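Local coordinates for protein cellulase (Bacillus sp. BG-CS10, PDB 5E09) that probably cleaves internal beta-1,4-glucosidic bonds in cellulose, as a halophilic family 5 glycoside hydrolase that carries a family 46 carbohydrate-binding module, at residues Gly270-Asp278 with Lys289-Ile297; Trp229-Gly237 with Asn475-Gly483. All coordinates share one frame; numbering follows the deposited sequence.

Contact 1: residues Gly270-Asp278 with Lys289-Ile297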
loop_
_atom_site.group_PDB
_atom_site.type_symbol
_atom_site.label_atom_id
_atom_site.label_comp_id
_atom_site.label_asym_id
_atom_site.label_seq_id
_atom_site.Cartn_x
_atom_site.Cartn_y
_atom_site.Cartn_z
ATOM N N GLY A 270 -3.131 1.381 -11.337
ATOM C CA GLY A 270 -3.845 0.131 -11.127
ATOM C C GLY A 270 -3.675 -0.499 -9.760
ATOM O O GLY A 270 -4.518 -1.285 -9.320
ATOM N N GLU A 271 -2.569 -0.174 -9.097
ATOM C CA GLU A 271 -2.342 -0.577 -7.717
ATOM C C GLU A 271 -1.623 0.528 -6.975
ATOM O O GLU A 271 -0.674 1.122 -7.498
ATOM C CB GLU A 271 -1.508 -1.860 -7.626
ATOM C CG GLU A 271 -2.124 -3.083 -8.264
ATOM C CD GLU A 271 -1.276 -4.318 -8.064
ATOM O OE1 GLU A 271 -0.347 -4.260 -7.228
ATOM O OE2 GLU A 271 -1.531 -5.340 -8.742
ATOM N N PHE A 272 -2.071 0.812 -5.759
ATOM C CA PHE A 272 -1.262 1.616 -4.858
ATOM C C PHE A 272 -1.480 1.157 -3.424
ATOM O O PHE A 272 -2.431 0.436 -3.126
ATOM C CB PHE A 272 -1.556 3.115 -5.026
ATOM C CG PHE A 272 -2.869 3.560 -4.452
ATOM C CD1 PHE A 272 -4.040 3.438 -5.186
ATOM C CD2 PHE A 272 -2.930 4.132 -3.192
ATOM C CE1 PHE A 272 -5.247 3.860 -4.666
ATOM C CE2 PHE A 272 -4.139 4.556 -2.664
ATOM C CZ PHE A 272 -5.298 4.419 -3.402
ATOM N N GLY A 273 -0.561 1.560 -2.555
ATOM C CA GLY A 273 -0.561 1.173 -1.161
ATOM C C GLY A 273 0.815 1.506 -0.624
ATOM O O GLY A 273 1.520 2.343 -1.183
ATOM N N LEU A 274 1.202 0.862 0.465
ATOM C CA LEU A 274 2.574 0.956 0.938
ATOM C C LEU A 274 3.147 -0.454 0.993
ATOM O O LEU A 274 2.487 -1.374 1.467
ATOM C CB LEU A 274 2.643 1.642 2.306
ATOM C CG LEU A 274 2.382 3.150 2.311
ATOM C CD1 LEU A 274 2.182 3.650 3.731
ATOM C CD2 LEU A 274 3.536 3.893 1.640
ATOM N N LEU A 275 4.363 -0.617 0.483
ATOM C CA LEU A 275 5.000 -1.926 0.373
ATOM C C LEU A 275 5.010 -2.674 1.703
ATOM O O LEU A 275 4.703 -3.871 1.758
ATOM C CB LEU A 275 6.427 -1.768 -0.144
ATOM C CG LEU A 275 6.951 -2.895 -1.028
ATOM C CD1 LEU A 275 6.126 -2.957 -2.298
ATOM C CD2 LEU A 275 8.423 -2.690 -1.341
ATOM N N GLY A 276 5.342 -1.953 2.773
ATOM C CA GLY A 276 5.392 -2.526 4.107
ATOM C C GLY A 276 4.127 -3.245 4.543
ATOM O O GLY A 276 4.181 -4.126 5.407
ATOM N N PHE A 277 2.991 -2.885 3.945
ATOM C CA PHE A 277 1.720 -3.537 4.262
ATOM C C PHE A 277 1.761 -5.043 3.996
ATOM O O PHE A 277 0.966 -5.794 4.560
ATOM C CB PHE A 277 0.570 -2.912 3.466
ATOM C CG PHE A 277 0.151 -1.552 3.961
ATOM C CD1 PHE A 277 0.724 -0.997 5.095
ATOM C CD2 PHE A 277 -0.824 -0.832 3.288
ATOM C CE1 PHE A 277 0.338 0.252 5.548
ATOM C CE2 PHE A 277 -1.215 0.421 3.737
ATOM C CZ PHE A 277 -0.633 0.962 4.870
ATOM N N ASP A 278 2.676 -5.487 3.137
ATOM C CA ASP A 278 2.825 -6.921 2.892
ATOM C C ASP A 278 3.246 -7.639 4.178
ATOM O O ASP A 278 2.782 -8.741 4.473
ATOM C CB ASP A 278 3.825 -7.176 1.767
ATOM C CG ASP A 278 3.235 -6.884 0.398
ATOM O OD1 ASP A 278 1.990 -6.892 0.274
ATOM O OD2 ASP A 278 4.012 -6.644 -0.553
ATOM N N LYS A 289 1.145 7.288 8.031
ATOM C CA LYS A 289 0.399 6.569 6.999
ATOM C C LYS A 289 -0.711 7.452 6.409
ATOM O O LYS A 289 -0.802 7.639 5.179
ATOM C CB LYS A 289 -0.197 5.279 7.576
ATOM C CG LYS A 289 -1.151 4.554 6.637
ATOM C CD LYS A 289 -2.144 3.687 7.402
ATOM C CE LYS A 289 -1.430 2.737 8.350
ATOM N NZ LYS A 289 -2.401 1.995 9.194
ATOM N N LEU A 290 -1.547 7.996 7.296
ATOM C CA LEU A 290 -2.623 8.900 6.883
ATOM C C LEU A 290 -2.101 10.082 6.064
ATOM O O LEU A 290 -2.644 10.400 5.001
ATOM C CB LEU A 290 -3.383 9.416 8.104
ATOM C CG LEU A 290 -4.085 8.373 8.975
ATOM C CD1 LEU A 290 -4.679 9.023 10.215
ATOM C CD2 LEU A 290 -5.154 7.642 8.184
ATOM N N LYS A 291 -1.044 10.726 6.550
ATOM C CA LYS A 291 -0.472 11.855 5.819
ATOM C C LYS A 291 0.019 11.446 4.421
ATOM O O LYS A 291 -0.169 12.184 3.434
ATOM C CB LYS A 291 0.657 12.494 6.631
ATOM C CG LYS A 291 0.148 13.325 7.816
ATOM C CD LYS A 291 1.273 14.089 8.518
ATOM C CE LYS A 291 2.130 13.164 9.358
ATOM N NZ LYS A 291 3.114 13.917 10.190
ATOM N N PHE A 292 0.623 10.259 4.332
ATOM C CA PHE A 292 1.076 9.748 3.044
ATOM C C PHE A 292 -0.091 9.637 2.071
ATOM O O PHE A 292 -0.045 10.188 0.967
ATOM C CB PHE A 292 1.760 8.384 3.188
ATOM C CG PHE A 292 2.068 7.727 1.866
ATOM C CD1 PHE A 292 3.240 8.026 1.184
ATOM C CD2 PHE A 292 1.183 6.824 1.298
ATOM C CE1 PHE A 292 3.525 7.431 -0.041
ATOM C CE2 PHE A 292 1.458 6.233 0.076
ATOM C CZ PHE A 292 2.632 6.540 -0.595
ATOM N N PHE A 293 -1.138 8.921 2.472
ATOM C CA PHE A 293 -2.253 8.707 1.550
ATOM C C PHE A 293 -2.992 10.003 1.196
ATOM O O PHE A 293 -3.432 10.175 0.053
ATOM C CB PHE A 293 -3.216 7.664 2.120
ATOM C CG PHE A 293 -2.719 6.252 1.960
ATOM C CD1 PHE A 293 -2.917 5.566 0.770
ATOM C CD2 PHE A 293 -2.028 5.622 2.984
ATOM C CE1 PHE A 293 -2.448 4.266 0.601
ATOM C CE2 PHE A 293 -1.555 4.317 2.828
ATOM C CZ PHE A 293 -1.767 3.640 1.631
ATOM N N GLU A 294 -3.103 10.921 2.155
ATOM C CA GLU A 294 -3.733 12.220 1.889
ATOM C C GLU A 294 -2.961 12.992 0.810
ATOM O O GLU A 294 -3.538 13.484 -0.177
ATOM C CB GLU A 294 -3.819 13.044 3.182
ATOM C CG GLU A 294 -4.721 14.279 3.107
ATOM C CD GLU A 294 -4.012 15.502 2.558
ATOM O OE1 GLU A 294 -2.773 15.606 2.727
ATOM O OE2 GLU A 294 -4.696 16.358 1.954
ATOM N N PHE A 295 -1.650 13.090 1.007
ATOM C CA PHE A 295 -0.778 13.751 0.043
ATOM C C PHE A 295 -0.873 13.109 -1.353
ATOM O O PHE A 295 -1.142 13.784 -2.366
ATOM C CB PHE A 295 0.657 13.710 0.564
ATOM C CG PHE A 295 1.609 14.579 -0.191
ATOM C CD1 PHE A 295 1.749 15.919 0.130
ATOM C CD2 PHE A 295 2.386 14.053 -1.207
ATOM C CE1 PHE A 295 2.643 16.724 -0.563
ATOM C CE2 PHE A 295 3.280 14.847 -1.900
ATOM C CZ PHE A 295 3.411 16.184 -1.579
ATOM N N LEU A 296 -0.670 11.795 -1.387
ATOM C CA LEU A 296 -0.717 11.031 -2.631
ATOM C C LEU A 296 -2.007 11.259 -3.415
ATOM O O LEU A 296 -1.972 11.585 -4.610
ATOM C CB LEU A 296 -0.557 9.535 -2.345
ATOM C CG LEU A 296 -0.693 8.611 -3.561
ATOM C CD1 LEU A 296 0.348 8.955 -4.621
ATOM C CD2 LEU A 296 -0.593 7.143 -3.161
ATOM N N ILE A 297 -3.149 11.082 -2.754
ATOM C CA ILE A 297 -4.410 11.187 -3.478
ATOM C C ILE A 297 -4.677 12.638 -3.908
ATOM O O ILE A 297 -5.239 12.869 -4.986
ATOM C CB ILE A 297 -5.578 10.627 -2.652
ATOM C CG1 ILE A 297 -5.392 9.117 -2.491
ATOM C CG2 ILE A 297 -6.911 10.906 -3.340
ATOM C CD1 ILE A 297 -6.378 8.459 -1.557
#
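L274 O accepts the backbone N of F277 at 2.9 Å, and the tight turn closed by this bond presents both side chains to helix 286-302. Within the turn, L274 CB sits above the centre of the F277 ring. L274 then slides along F292, the two side chains running in opposite directions. Its CD2 lies 3.6 Å from the centroid of the F292 ring, only 16° off the ring normal, which makes a CH-pi contact over one face. The other methyl, CD1, is 3.9 Å from F293 CE2. With CG anti to the carbonyl carbon (chi1 -72°), the branch points at the helix, one methyl to each ring.

F293 is the common partner of the loop and the strand end. F272 meets it rim to rim, with F272 CE2 3.7 Å from F293 CE1 and each atom near the plane of the other ring. G273 CA comes up to the same rim, 3.9 Å from F293 CZ. F277 and F293 reach toward each other from opposite directions, F277 CE2 meeting F293 CZ obliquely. F292 CD2, from the same helix, covers part of one F293 face. One helical turn further on, L296 CD2 packs 3.8 Å from F272 CD2.

K289 adds only its aliphatic part: CE lies 4.0 Å from F277 CZ, while NZ bonds to Q286. On the strand, E271 is held by R59 and Y226; its place at the end of the seventh barrel strand is consistent with the nucleophile position of family 5.

No hydrogen bond crosses between the segments. Buried rings and methyls join them, so cohesion here rests on dispersion and the exclusion of water, and the polar ends of K289 and E271 are paired outside the contact.

Contact 2: residues Trp229-Gly237 with Asn475-Gly483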
loop_
_atom_site.group_PDB
_atom_site.type_symbol
_atom_site.label_atom_id
_atom_site.label_comp_id
_atom_site.label_asym_id
_atom_site.label_seq_id
_atom_site.Cartn_x
_atom_site.Cartn_y
_atom_site.Cartn_z
ATOM N N TRP A 229 10.592 3.908 -1.435
ATOM C CA TRP A 229 10.895 2.619 -0.813
ATOM C C TRP A 229 11.268 2.625 0.683
ATOM O O TRP A 229 10.676 1.875 1.458
ATOM C CB TRP A 229 12.009 1.921 -1.609
ATOM C CG TRP A 229 12.391 0.613 -1.005
ATOM C CD1 TRP A 229 11.672 -0.549 -1.043
ATOM C CD2 TRP A 229 13.567 0.332 -0.245
ATOM N NE1 TRP A 229 12.331 -1.535 -0.354
ATOM C CE2 TRP A 229 13.504 -1.020 0.149
ATOM C CE3 TRP A 229 14.676 1.093 0.146
ATOM C CZ2 TRP A 229 14.501 -1.633 0.903
ATOM C CZ3 TRP A 229 15.667 0.486 0.899
ATOM C CH2 TRP A 229 15.573 -0.864 1.269
ATOM N N PRO A 230 12.244 3.452 1.104
ATOM C CA PRO A 230 12.651 3.328 2.512
ATOM C C PRO A 230 11.536 3.659 3.513
ATOM O O PRO A 230 11.456 3.053 4.584
ATOM C CB PRO A 230 13.796 4.343 2.639
ATOM C CG PRO A 230 14.205 4.667 1.250
ATOM C CD PRO A 230 12.993 4.515 0.411
ATOM N N PHE A 231 10.688 4.621 3.169
ATOM C CA PHE A 231 9.546 4.946 4.010
ATOM C C PHE A 231 8.496 3.841 3.953
ATOM O O PHE A 231 7.907 3.480 4.972
ATOM C CB PHE A 231 8.920 6.281 3.596
ATOM C CG PHE A 231 7.578 6.536 4.224
ATOM C CD1 PHE A 231 7.474 6.874 5.568
ATOM C CD2 PHE A 231 6.418 6.424 3.476
ATOM C CE1 PHE A 231 6.237 7.098 6.145
ATOM C CE2 PHE A 231 5.180 6.653 4.046
ATOM C CZ PHE A 231 5.090 6.986 5.380
ATOM N N SER A 232 8.272 3.297 2.759
ATOM C CA SER A 232 7.188 2.349 2.568
ATOM C C SER A 232 7.411 1.041 3.325
ATOM O O SER A 232 6.449 0.365 3.669
ATOM C CB SER A 232 6.983 2.063 1.078
ATOM O OG SER A 232 8.095 1.380 0.536
ATOM N N VAL A 233 8.668 0.679 3.580
ATOM C CA VAL A 233 8.957 -0.531 4.351
ATOM C C VAL A 233 9.579 -0.211 5.709
ATOM O O VAL A 233 9.925 -1.123 6.457
ATOM C CB VAL A 233 9.911 -1.496 3.592
ATOM C CG1 VAL A 233 9.320 -1.898 2.243
ATOM C CG2 VAL A 233 11.294 -0.874 3.429
ATOM N N ASN A 234 9.718 1.078 6.011
ATOM C CA ASN A 234 10.268 1.544 7.288
ATOM C C ASN A 234 11.671 0.999 7.531
ATOM O O ASN A 234 11.875 0.119 8.371
ATOM C CB ASN A 234 9.349 1.167 8.461
ATOM C CG ASN A 234 9.730 1.881 9.770
ATOM O OD1 ASN A 234 10.817 2.447 9.898
ATOM N ND2 ASN A 234 8.839 1.829 10.749
ATOM N N VAL A 235 12.631 1.545 6.792
ATOM C CA VAL A 235 14.031 1.171 6.927
ATOM C C VAL A 235 14.883 2.420 6.719
ATOM O O VAL A 235 14.389 3.423 6.194
ATOM C CB VAL A 235 14.420 0.073 5.907
ATOM C CG1 VAL A 235 14.501 0.657 4.498
ATOM C CG2 VAL A 235 15.728 -0.608 6.306
ATOM N N ALA A 236 16.142 2.364 7.153
ATOM C CA ALA A 236 17.108 3.453 6.990
ATOM C C ALA A 236 16.687 4.740 7.697
ATOM O O ALA A 236 17.232 5.808 7.420
ATOM C CB ALA A 236 17.355 3.731 5.521
ATOM N N GLY A 237 15.725 4.638 8.610
ATOM C CA GLY A 237 15.351 5.771 9.435
ATOM C C GLY A 237 14.240 6.629 8.870
ATOM O O GLY A 237 13.946 7.697 9.410
ATOM N N ASN A 475 23.165 -3.715 5.257
ATOM C CA ASN A 475 24.389 -3.246 5.897
ATOM C C ASN A 475 24.677 -1.760 5.694
ATOM O O ASN A 475 25.426 -1.158 6.461
ATOM C CB ASN A 475 25.574 -4.056 5.364
ATOM C CG ASN A 475 26.832 -3.838 6.179
ATOM O OD1 ASN A 475 26.765 -3.589 7.387
ATOM N ND2 ASN A 475 27.990 -3.943 5.529
ATOM N N TRP A 476 24.093 -1.172 4.656
ATOM C CA TRP A 476 24.402 0.207 4.292
ATOM C C TRP A 476 23.810 1.240 5.253
ATOM O O TRP A 476 24.076 2.433 5.123
ATOM C CB TRP A 476 23.922 0.484 2.869
ATOM C CG TRP A 476 22.518 0.047 2.624
ATOM C CD1 TRP A 476 22.099 -1.197 2.247
ATOM C CD2 TRP A 476 21.335 0.859 2.729
ATOM N NE1 TRP A 476 20.728 -1.212 2.116
ATOM C CE2 TRP A 476 20.242 0.025 2.405
ATOM C CE3 TRP A 476 21.107 2.191 3.067
ATOM C CZ2 TRP A 476 18.930 0.505 2.412
ATOM C CZ3 TRP A 476 19.804 2.658 3.072
ATOM C CH2 TRP A 476 18.731 1.815 2.745
ATOM N N THR A 477 23.013 0.784 6.215
ATOM C CA THR A 477 22.412 1.688 7.191
ATOM C C THR A 477 22.296 1.021 8.558
ATOM O O THR A 477 22.224 -0.203 8.657
ATOM C CB THR A 477 21.015 2.178 6.727
ATOM O OG1 THR A 477 20.403 2.958 7.766
ATOM C CG2 THR A 477 20.111 1.000 6.380
ATOM N N SER A 478 22.285 1.833 9.610
ATOM C CA SER A 478 22.172 1.320 10.970
ATOM C C SER A 478 20.720 1.018 11.335
ATOM O O SER A 478 20.451 0.198 12.215
ATOM C CB SER A 478 22.767 2.314 11.966
ATOM O OG SER A 478 22.111 3.568 11.870
ATOM N N PHE A 479 19.790 1.677 10.650
ATOM C CA PHE A 479 18.364 1.509 10.924
ATOM C C PHE A 479 17.798 0.273 10.245
ATOM O O PHE A 479 17.702 0.221 9.021
ATOM C CB PHE A 479 17.589 2.749 10.477
ATOM C CG PHE A 479 17.887 3.966 11.295
ATOM C CD1 PHE A 479 17.165 4.233 12.444
ATOM C CD2 PHE A 479 18.905 4.834 10.931
ATOM C CE1 PHE A 479 17.444 5.348 13.215
ATOM C CE2 PHE A 479 19.193 5.951 11.701
ATOM C CZ PHE A 479 18.462 6.207 12.843
ATOM N N LYS A 480 17.402 -0.711 11.046
ATOM C CA LYS A 480 16.917 -1.980 10.514
ATOM C C LYS A 480 15.437 -1.926 10.146
ATOM O O LYS A 480 14.665 -1.152 10.720
ATOM C CB LYS A 480 17.172 -3.099 11.518
ATOM C CG LYS A 480 18.644 -3.250 11.909
ATOM C CD LYS A 480 19.517 -3.621 10.709
ATOM C CE LYS A 480 20.434 -2.478 10.312
ATOM N NZ LYS A 480 21.282 -2.813 9.129
ATOM N N GLU A 481 15.059 -2.756 9.179
ATOM C CA GLU A 481 13.713 -2.766 8.624
ATOM C C GLU A 481 12.690 -3.323 9.606
ATOM O O GLU A 481 12.847 -4.435 10.118
ATOM C CB GLU A 481 13.689 -3.586 7.328
ATOM C CG GLU A 481 12.296 -3.845 6.759
ATOM C CD GLU A 481 12.339 -4.572 5.422
ATOM O OE1 GLU A 481 13.432 -5.043 5.034
ATOM O OE2 GLU A 481 11.285 -4.678 4.758
ATOM N N PHE A 482 11.638 -2.544 9.846
ATOM C CA PHE A 482 10.564 -2.924 10.758
ATOM C C PHE A 482 9.877 -4.227 10.333
ATOM O O PHE A 482 9.527 -4.405 9.160
ATOM C CB PHE A 482 9.539 -1.795 10.832
ATOM C CG PHE A 482 8.699 -1.800 12.079
ATOM C CD1 PHE A 482 7.654 -2.704 12.233
ATOM C CD2 PHE A 482 8.929 -0.870 13.082
ATOM C CE1 PHE A 482 6.863 -2.693 13.380
ATOM C CE2 PHE A 482 8.146 -0.846 14.233
ATOM C CZ PHE A 482 7.109 -1.758 14.381
ATOM N N GLY A 483 9.675 -5.128 11.291
ATOM C CA GLY A 483 8.992 -6.379 11.017
ATOM C C GLY A 483 9.699 -7.508 10.300
ATOM O O GLY A 483 9.186 -8.628 10.227
HETATM O O HOH W 1 8.535 -3.718 6.559
HETATM O O HOH W 2 12.432 0.470 11.362
#
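The backbones of N234-A236 and F479-F482 run past each other in opposite directions, joined by F482 N to N234 O (3.1 Å, 168°) and by A236 N to F479 O (3.2 Å). The second donor stands above the plane of the F479 carbonyl. N234 O also receives a CA-H contact from E481. Water 2 lies within bonding distance of N234 O and K480 O, and water 1 of V233 O and F482 O; each has more acceptors near than protons.

The N234 side chain crosses that of F482 at a slant, amide and ring planes 18° apart, with ND2 3.6 Å from F482 CD2 and donating to V283 O. V235 CG2 packs 3.8 Å from E481 CB. G237 CA sits over one face of the F479 ring, toward its rim.

W229 and W476 approach from opposite directions and meet at their edges, W229 CZ3 to W476 CZ2 at 3.6 Å. A236 CB approaches W476 CZ3 and CH2 obliquely. T477 OG1, set anti to its own N (chi1 174°), accepts F479 N in an ST turn and lies 3.4 Å from A236 CA, while CG2 covers part of one W476 face. A valine here would remove the hydroxyl and is likely to leave F479 N without its turn partner, so that the turn at 477-479 is held less firmly.

N234, just past helix 229-232, takes positive phi in a Schellman motif; V235 N bonds back to P230 O. The arrangement is a domain interface: a loop after the sixth barrel strand docks on edge strand 479-480 of the carbohydrate-binding module.

Overall arrangement
The two contacts have centres about 17 Å apart. Segments 229-237 and 270-278 are on neighbouring loops after barrel strands six and seven. Along the chain the order is 229-237, 270-278, 289-297, 475-483, so contact 1 is nested inside the long loop closed by contact 2. Segment 229-237 follows barrel strand 219-225; segment 270-278 takes in the end of the adjacent strand 267-272 and the loop that follows. They touch directly: G276 N lies 2.7 Å from S232 O, a probable hydrogen bond, and F292 packs on F231. Contact 1 belongs to a beta-alpha-beta unit of the catalytic domain. Contact 2 ties that domain to the antiparallel sheet of the C-terminal carbohydrate-binding module, consistent with a binding module held close to the substrate-binding cleft.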